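Local coordinates for colicin-D (Escherichia coli, PDB 5ZNM), which is a polypeptide toxin active against Escherichia coli and close relatives that inhibits protein synthesis through a C-terminal tRNA-cleaving domain, at residues A323-E326 and H327-D330; R37-S40 and V41-E44; R292-L295 and D296-K300. All coordinates share one frame; numbering follows the deposited sequence.

Interaction 1: residues A323-E326 and H327-D330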
loop_
_atom_site.group_PDB
_atom_site.type_symbol
_atom_site.label_atom_id
_atom_site.label_comp_id
_atom_site.label_asym_id
_atom_site.label_seq_id
_atom_site.Cartn_x
_atom_site.Cartn_y
_atom_site.Cartn_z
ATOM N N ALA A 323 -4.654 9.133 -40.152
ATOM C CA ALA A 323 -5.377 10.070 -41.014
ATOM C C ALA A 323 -6.174 11.074 -40.194
ATOM O O ALA A 323 -6.207 12.265 -40.518
ATOM C CB ALA A 323 -6.297 9.318 -41.977
ATOM N N ILE A 324 -6.814 10.619 -39.117
ATOM C CA ILE A 324 -7.522 11.546 -38.247
ATOM C C ILE A 324 -6.547 12.538 -37.620
ATOM O O ILE A 324 -6.834 13.738 -37.538
ATOM C CB ILE A 324 -8.330 10.764 -37.196
ATOM C CG1 ILE A 324 -9.388 9.912 -37.909
ATOM C CG2 ILE A 324 -8.959 11.706 -36.148
ATOM C CD1 ILE A 324 -9.824 8.696 -37.137
ATOM N N GLU A 325 -5.372 12.062 -37.187
ATOM C CA GLU A 325 -4.379 12.979 -36.623
ATOM C C GLU A 325 -3.882 13.984 -37.660
ATOM O O GLU A 325 -3.670 15.156 -37.330
ATOM C CB GLU A 325 -3.204 12.201 -36.024
ATOM C CG GLU A 325 -3.528 11.601 -34.666
ATOM C CD GLU A 325 -3.614 12.659 -33.570
ATOM O OE1 GLU A 325 -2.639 13.414 -33.376
ATOM O OE2 GLU A 325 -4.669 12.751 -32.916
ATOM N N GLU A 326 -3.668 13.545 -38.911
ATOM C CA GLU A 326 -3.237 14.479 -39.958
ATOM C C GLU A 326 -4.287 15.563 -40.206
ATOM O O GLU A 326 -3.946 16.738 -40.424
ATOM C CB GLU A 326 -2.937 13.724 -41.264
ATOM C CG GLU A 326 -1.659 12.847 -41.203
ATOM C CD GLU A 326 -1.431 11.990 -42.458
ATOM O OE1 GLU A 326 -2.117 12.210 -43.484
ATOM O OE2 GLU A 326 -0.569 11.078 -42.408
ATOM N N HIS A 327 -5.567 15.178 -40.199
ATOM C CA HIS A 327 -6.656 16.144 -40.319
ATOM C C HIS A 327 -6.629 17.142 -39.164
ATOM O O HIS A 327 -6.710 18.359 -39.372
ATOM C CB HIS A 327 -8.002 15.397 -40.356
ATOM C CG HIS A 327 -9.203 16.279 -40.208
ATOM N ND1 HIS A 327 -9.832 16.867 -41.286
ATOM C CD2 HIS A 327 -9.915 16.642 -39.113
ATOM C CE1 HIS A 327 -10.871 17.562 -40.860
ATOM N NE2 HIS A 327 -10.944 17.445 -39.547
ATOM N N LEU A 328 -6.502 16.644 -37.932
ATOM C CA LEU A 328 -6.522 17.546 -36.784
ATOM C C LEU A 328 -5.286 18.425 -36.709
ATOM O O LEU A 328 -5.342 19.490 -36.086
ATOM C CB LEU A 328 -6.658 16.759 -35.489
ATOM C CG LEU A 328 -7.994 16.040 -35.281
ATOM C CD1 LEU A 328 -7.873 15.160 -34.045
ATOM C CD2 LEU A 328 -9.160 17.033 -35.141
ATOM N N SER A 329 -4.177 18.009 -37.324
ATOM C CA SER A 329 -2.941 18.792 -37.278
ATOM C C SER A 329 -2.832 19.783 -38.421
ATOM O O SER A 329 -1.989 20.686 -38.361
ATOM C CB SER A 329 -1.710 17.874 -37.322
ATOM O OG SER A 329 -1.707 16.994 -36.209
ATOM N N ASP A 330 -3.644 19.615 -39.459
ATOM C CA ASP A 330 -3.566 20.475 -40.632
ATOM C C ASP A 330 -3.845 21.913 -40.217
ATOM O O ASP A 330 -4.783 22.186 -39.461
ATOM C CB ASP A 330 -4.563 19.980 -41.684
ATOM C CG ASP A 330 -4.557 20.801 -42.970
ATOM O OD1 ASP A 330 -4.311 22.025 -42.950
ATOM O OD2 ASP A 330 -4.837 20.203 -44.027
#
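I324 and L328 meet one turn apart in a local contact along the last two turns of helix 314-329, in the C-terminal tRNase domain. CG2 of I324 lies 4.2 Å from CD1 of L328. The two side chains run side by side and point the same way. CG of L328 also sits 3.4 Å from the carbonyl oxygen O of I324. That same oxygen accepts the backbone N of L328. One residue earlier, H327 N bonds to A323 O. Both bonds are regular alpha-helical ones.

The pattern changes at S329, near the C-terminal end of the helix. A serine side chain here folds back on the carbonyl four residues earlier. OG of S329 donates to O of E325 over 2.9 Å. The hydroxyl comes from above the carbonyl plane, 35° out of it. The backbone N of S329 reaches the same oxygen from the opposite face, also at 2.9 Å, so two donors grip E325 O. With chi1 at -61°, OG stands anti to the carbonyl carbon and beside its own N, which sets OG next to N, within reach of the oxygen that N also uses. The helix ends here. D330 has left helical geometry, and its N makes a weak 3.0 Å bond to E326 O.

The ring of H327 leads off toward strand 355-359, where it touches N355 and V357. Its NE2 is hydrogen-bonded to Y348 O. The carboxylate of E325 forms a salt bridge with R289, while OD1 of D330 takes the backbone N of D332.

Interaction 2: residues R37-S40 and V41-E44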
loop_
_atom_site.group_PDB
_atom_site.type_symbol
_atom_site.label_atom_id
_atom_site.label_comp_id
_atom_site.label_asym_id
_atom_site.label_seq_id
_atom_site.Cartn_x
_atom_site.Cartn_y
_atom_site.Cartn_z
ATOM N N ARG A 37 17.083 19.235 -12.007
ATOM C CA ARG A 37 17.029 18.704 -13.364
ATOM C C ARG A 37 16.156 17.460 -13.419
ATOM O O ARG A 37 15.398 17.264 -14.378
ATOM C CB ARG A 37 18.441 18.410 -13.872
ATOM C CG ARG A 37 19.334 19.645 -13.952
ATOM C CD ARG A 37 20.644 19.371 -14.685
ATOM N NE ARG A 37 21.543 18.486 -13.958
ATOM C CZ ARG A 37 22.665 18.886 -13.365
ATOM N NH1 ARG A 37 23.031 20.160 -13.412
ATOM N NH2 ARG A 37 23.425 18.008 -12.728
ATOM N N ALA A 38 16.215 16.627 -12.378
ATOM C CA ALA A 38 15.392 15.425 -12.360
ATOM C C ALA A 38 13.913 15.780 -12.272
ATOM O O ALA A 38 13.078 15.172 -12.958
ATOM C CB ALA A 38 15.823 14.514 -11.205
ATOM N N ASN A 39 13.575 16.796 -11.475
ATOM C CA ASN A 39 12.175 17.173 -11.334
ATOM C C ASN A 39 11.643 17.830 -12.603
ATOM O O ASN A 39 10.500 17.575 -12.995
ATOM C CB ASN A 39 11.990 18.095 -10.132
ATOM C CG ASN A 39 12.036 17.347 -8.813
ATOM O OD1 ASN A 39 11.899 16.117 -8.762
ATOM N ND2 ASN A 39 12.234 18.089 -7.734
ATOM N N SER A 40 12.450 18.675 -13.257
ATOM C CA SER A 40 12.072 19.203 -14.575
ATOM C C SER A 40 11.691 18.083 -15.530
ATOM O O SER A 40 10.654 18.140 -16.201
ATOM C CB SER A 40 13.223 20.009 -15.193
ATOM O OG SER A 40 13.339 21.308 -14.646
ATOM N N VAL A 41 12.543 17.061 -15.612
ATOM C CA VAL A 41 12.380 16.023 -16.621
ATOM C C VAL A 41 11.157 15.156 -16.326
ATOM O O VAL A 41 10.448 14.732 -17.247
ATOM C CB VAL A 41 13.679 15.203 -16.714
ATOM C CG1 VAL A 41 13.439 13.868 -17.341
ATOM C CG2 VAL A 41 14.717 15.975 -17.515
ATOM N N MET A 42 10.870 14.891 -15.049
ATOM C CA MET A 42 9.707 14.063 -14.728
ATOM C C MET A 42 8.392 14.820 -14.845
ATOM O O MET A 42 7.330 14.190 -14.899
ATOM C CB MET A 42 9.818 13.485 -13.321
ATOM C CG MET A 42 10.804 12.343 -13.207
ATOM S SD MET A 42 10.698 11.551 -11.604
ATOM C CE MET A 42 11.153 12.918 -10.537
ATOM N N ASN A 43 8.436 16.146 -14.885
ATOM C CA ASN A 43 7.232 16.953 -15.003
ATOM C C ASN A 43 6.930 17.372 -16.437
ATOM O O ASN A 43 6.009 18.166 -16.654
ATOM C CB ASN A 43 7.335 18.176 -14.095
ATOM C CG ASN A 43 6.963 17.857 -12.668
ATOM O OD1 ASN A 43 5.787 17.908 -12.301
ATOM N ND2 ASN A 43 7.957 17.509 -11.852
ATOM N N GLU A 44 7.664 16.854 -17.421
ATOM C CA GLU A 44 7.245 17.032 -18.806
ATOM C C GLU A 44 5.886 16.368 -19.021
ATOM O O GLU A 44 5.525 15.407 -18.336
ATOM C CB GLU A 44 8.288 16.454 -19.767
ATOM C CG GLU A 44 9.611 17.221 -19.820
ATOM C CD GLU A 44 9.686 18.207 -20.979
ATOM O OE1 GLU A 44 9.193 17.883 -22.080
ATOM O OE2 GLU A 44 10.243 19.309 -20.787
#
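The C-terminal end of helix 32-42 is closed by N43, whose side chain turns back onto the last full turn. ND2 of N43 donates to the carbonyl oxygen O of N39 over 2.8 Å. The bond is nearly straight, with an N-H...O angle of 172°. The acceptor lies almost exactly in the amide plane of N43, while ND2 is tilted 32° from the carbonyl plane of N39. CG of N43 is anti to its carbonyl carbon, chi1 -82°, which keeps the amide beside the backbone N and facing back along the helix. N43 N makes a weak bond to the same N39 O. It also bonds to S40 O at 3.3 Å, from well above that carbonyl plane. The bonding thus passes from the four-residue spacing to the three-residue one as the helix stops. N43 is the first residue outside helical geometry.

Before this point the helix is regular. V41 N bonds to R37 O, and M42 N to A38 O. CG2 of V41 lies 3.5 Å from R37 O, against the carbonyl that its own N uses. M42 bends at its last torsion. This brings CE to 3.7 Å from OD1 of N39 and 3.8 Å from A38 O. The methyl touches the amide oxygen only by packing. OD1 of N39 has its hydrogen bond from V231 N.

One face of the helix end lies on strand 207-212, where V41 and M42 touch L210 and M42 also meets N212. Loop residues P230 and T232 pack on M42, P233 on N43 and L193 on A38. At the other end of the segment, R37 NE is hydrogen-bonded to A190 O.

Interaction 3: residues R292-L295 and D296-K300; sequences RKQL and DKKYK. With SO4 (sulfate ion), chain E; SO4 (sulfate ion), chain C.
One sulfate ion, that of chain E, is held by Q294, K297 and K298 together, at the end of a short helix. The helix is 292-297, in the C-terminal tRNase domain, and its last turn passes into a 3-10 segment at 299-300. The sulfate probably comes from the crystallisation liquor. NE2 of Q294 donates to its O1 at 2.8 Å, with a nearly straight N-H...O angle of 176°. NZ of K297 reaches O4 of this ion at 2.6 Å and adds a weak bond to O1. NZ of K298 takes O3 at 2.8 Å. The anion would be expected to offset the positive charge of the two lysines.

The side chains reach the ion by different routes. Q294 bends at chi2, 71°, and runs beside K298, pointing the same way. K297 instead slants across Q294. Its CE passes 3.0 Å from OE1 of Q294. NE2 of Q294 has a second acceptor in L366 O, so strand 365-370 also fixes the amide. NZ of K300 makes a weak bond to O3 of the other sulfate, of chain C, at 3.3 Å.

The backbone beneath is helical. D296 N bonds to R292 O, K297 N to K293 O, and K298 N to Q294 O. K298 is the first residue to leave helical geometry. L295 faces helix 314-329 and touches F320 and R321. OD1 of D296 makes a salt bridge with K312, and NH1 of R292 one with D255. A single water joins three groups: it donates to K293 O at 2.8 Å and to D296 OD1 at 3.1 Å, and accepts from K293 NZ.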
loop_
_atom_site.group_PDB
_atom_site.type_symbol
_atom_site.label_atom_id
_atom_site.label_comp_id
_atom_site.label_asym_id
_atom_site.label_seq_id
_atom_site.Cartn_x
_atom_site.Cartn_y
_atom_site.Cartn_z
ATOM N N ARG A 292 -8.792 1.373 -30.027
ATOM C CA ARG A 292 -8.932 0.438 -31.132
ATOM C C ARG A 292 -10.401 0.108 -31.370
ATOM O O ARG A 292 -10.834 -0.053 -32.519
ATOM C CB ARG A 292 -8.141 -0.829 -30.837
ATOM C CG ARG A 292 -7.962 -1.684 -32.054
ATOM C CD ARG A 292 -7.198 -2.961 -31.791
ATOM N NE ARG A 292 -7.490 -3.953 -32.810
ATOM C CZ ARG A 292 -6.591 -4.588 -33.535
ATOM N NH1 ARG A 292 -5.298 -4.371 -33.354
ATOM N NH2 ARG A 292 -6.984 -5.462 -34.455
ATOM N N LYS A 293 -11.176 0.006 -30.287
ATOM C CA LYS A 293 -12.598 -0.303 -30.405
ATOM C C LYS A 293 -13.328 0.755 -31.232
ATOM O O LYS A 293 -14.084 0.427 -32.152
ATOM C CB LYS A 293 -13.201 -0.436 -28.999
ATOM C CG LYS A 293 -14.701 -0.640 -28.981
ATOM C CD LYS A 293 -15.069 -2.081 -28.680
ATOM C CE LYS A 293 -16.585 -2.268 -28.622
ATOM N NZ LYS A 293 -17.236 -2.030 -29.952
ATOM N N GLN A 294 -13.085 2.041 -30.947
ATOM C CA GLN A 294 -13.785 3.087 -31.688
ATOM C C GLN A 294 -13.280 3.197 -33.129
ATOM O O GLN A 294 -14.076 3.392 -34.055
ATOM C CB GLN A 294 -13.658 4.436 -30.968
ATOM C CG GLN A 294 -14.642 5.528 -31.477
ATOM C CD GLN A 294 -16.088 5.245 -31.084
ATOM O OE1 GLN A 294 -16.350 4.358 -30.282
ATOM N NE2 GLN A 294 -17.034 6.006 -31.650
ATOM N N LEU A 295 -11.967 3.094 -33.342
ATOM C CA LEU A 295 -11.436 3.094 -34.705
ATOM C C LEU A 295 -12.066 1.988 -35.540
ATOM O O LEU A 295 -12.414 2.192 -36.713
ATOM C CB LEU A 295 -9.908 2.938 -34.667
ATOM C CG LEU A 295 -9.118 4.145 -34.140
ATOM C CD1 LEU A 295 -7.696 3.720 -33.711
ATOM C CD2 LEU A 295 -9.017 5.245 -35.208
ATOM N N ASP A 296 -12.225 0.806 -34.947
ATOM C CA ASP A 296 -12.848 -0.310 -35.654
ATOM C C ASP A 296 -14.309 -0.002 -35.972
ATOM O O ASP A 296 -14.764 -0.186 -37.107
ATOM C CB ASP A 296 -12.710 -1.563 -34.787
ATOM C CG ASP A 296 -13.300 -2.785 -35.419
ATOM O OD1 ASP A 296 -14.531 -2.907 -35.432
ATOM O OD2 ASP A 296 -12.521 -3.641 -35.880
ATOM N N LYS A 297 -15.046 0.508 -34.982
ATOM C CA LYS A 297 -16.455 0.876 -35.181
ATOM C C LYS A 297 -16.643 1.867 -36.320
ATOM O O LYS A 297 -17.658 1.829 -37.023
ATOM C CB LYS A 297 -17.028 1.493 -33.902
ATOM C CG LYS A 297 -17.843 0.563 -33.040
ATOM C CD LYS A 297 -18.851 1.353 -32.213
ATOM C CE LYS A 297 -18.167 2.142 -31.124
ATOM N NZ LYS A 297 -19.114 2.720 -30.120
ATOM N N LYS A 298 -15.726 2.822 -36.470
ATOM C CA LYS A 298 -15.925 3.911 -37.419
ATOM C C LYS A 298 -15.079 3.765 -38.682
ATOM O O LYS A 298 -15.012 4.701 -39.492
ATOM C CB LYS A 298 -15.640 5.249 -36.735
ATOM C CG LYS A 298 -16.488 5.498 -35.468
ATOM C CD LYS A 298 -17.992 5.456 -35.790
ATOM C CE LYS A 298 -18.869 5.773 -34.577
ATOM N NZ LYS A 298 -20.345 5.760 -34.939
ATOM N N TYR A 299 -14.437 2.612 -38.871
ATOM C CA TYR A 299 -13.582 2.411 -40.034
ATOM C C TYR A 299 -14.366 2.487 -41.338
ATOM O O TYR A 299 -13.770 2.719 -42.397
ATOM C CB TYR A 299 -12.857 1.069 -39.920
ATOM C CG TYR A 299 -11.821 0.877 -40.998
ATOM C CD1 TYR A 299 -10.584 1.488 -40.897
ATOM C CD2 TYR A 299 -12.088 0.106 -42.126
ATOM C CE1 TYR A 299 -9.631 1.337 -41.882
ATOM C CE2 TYR A 299 -11.139 -0.049 -43.131
ATOM C CZ TYR A 299 -9.910 0.572 -42.993
ATOM O OH TYR A 299 -8.946 0.431 -43.957
ATOM N N LYS A 300 -15.691 2.320 -41.275
ATOM C CA LYS A 300 -16.547 2.507 -42.436
ATOM C C LYS A 300 -16.352 3.869 -43.092
ATOM O O LYS A 300 -16.632 4.019 -44.287
ATOM C CB LYS A 300 -18.014 2.338 -42.011
ATOM C CG LYS A 300 -18.443 3.332 -40.940
ATOM C CD LYS A 300 -19.921 3.158 -40.522
ATOM C CE LYS A 300 -20.257 4.022 -39.292
ATOM N NZ LYS A 300 -21.652 3.792 -38.800
HETATM S S SO4 E . -21.111 5.272 -31.054
HETATM O O1 SO4 E . -19.694 5.572 -30.888
HETATM O O2 SO4 E . -21.845 6.051 -30.057
HETATM O O3 SO4 E . -21.544 5.621 -32.409
HETATM O O4 SO4 E . -21.366 3.849 -30.831
HETATM S S SO4 C . -24.814 1.931 -38.603
HETATM O O1 SO4 C . -24.414 3.149 -37.900
HETATM O O2 SO4 C . -25.571 2.314 -39.780
HETATM O O3 SO4 C . -23.631 1.161 -38.971
HETATM O O4 SO4 C . -25.654 1.088 -37.761
HETATM O O HOH W 1 -15.342 -2.098 -32.508
#

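Overall arrangement
From the N terminus, interaction 2 comes first, at the end of helix 32-42 against strand 207-212. Interaction 3 follows much later, on helix 292-297, and interaction 1 ends the next helix, 314-329. The three lie in series. None nests in or crosses another, and each closes only local turns of its own helix. Interactions 1 and 3 both belong to the tRNase domain and touch through I324 CD1 and L295 CD2, 4.0 Å apart, which packs the two successive helices together. Interaction 2 stands apart: its nearest atoms are about 17 Å from interaction 1 and about 23 Å from interaction 3.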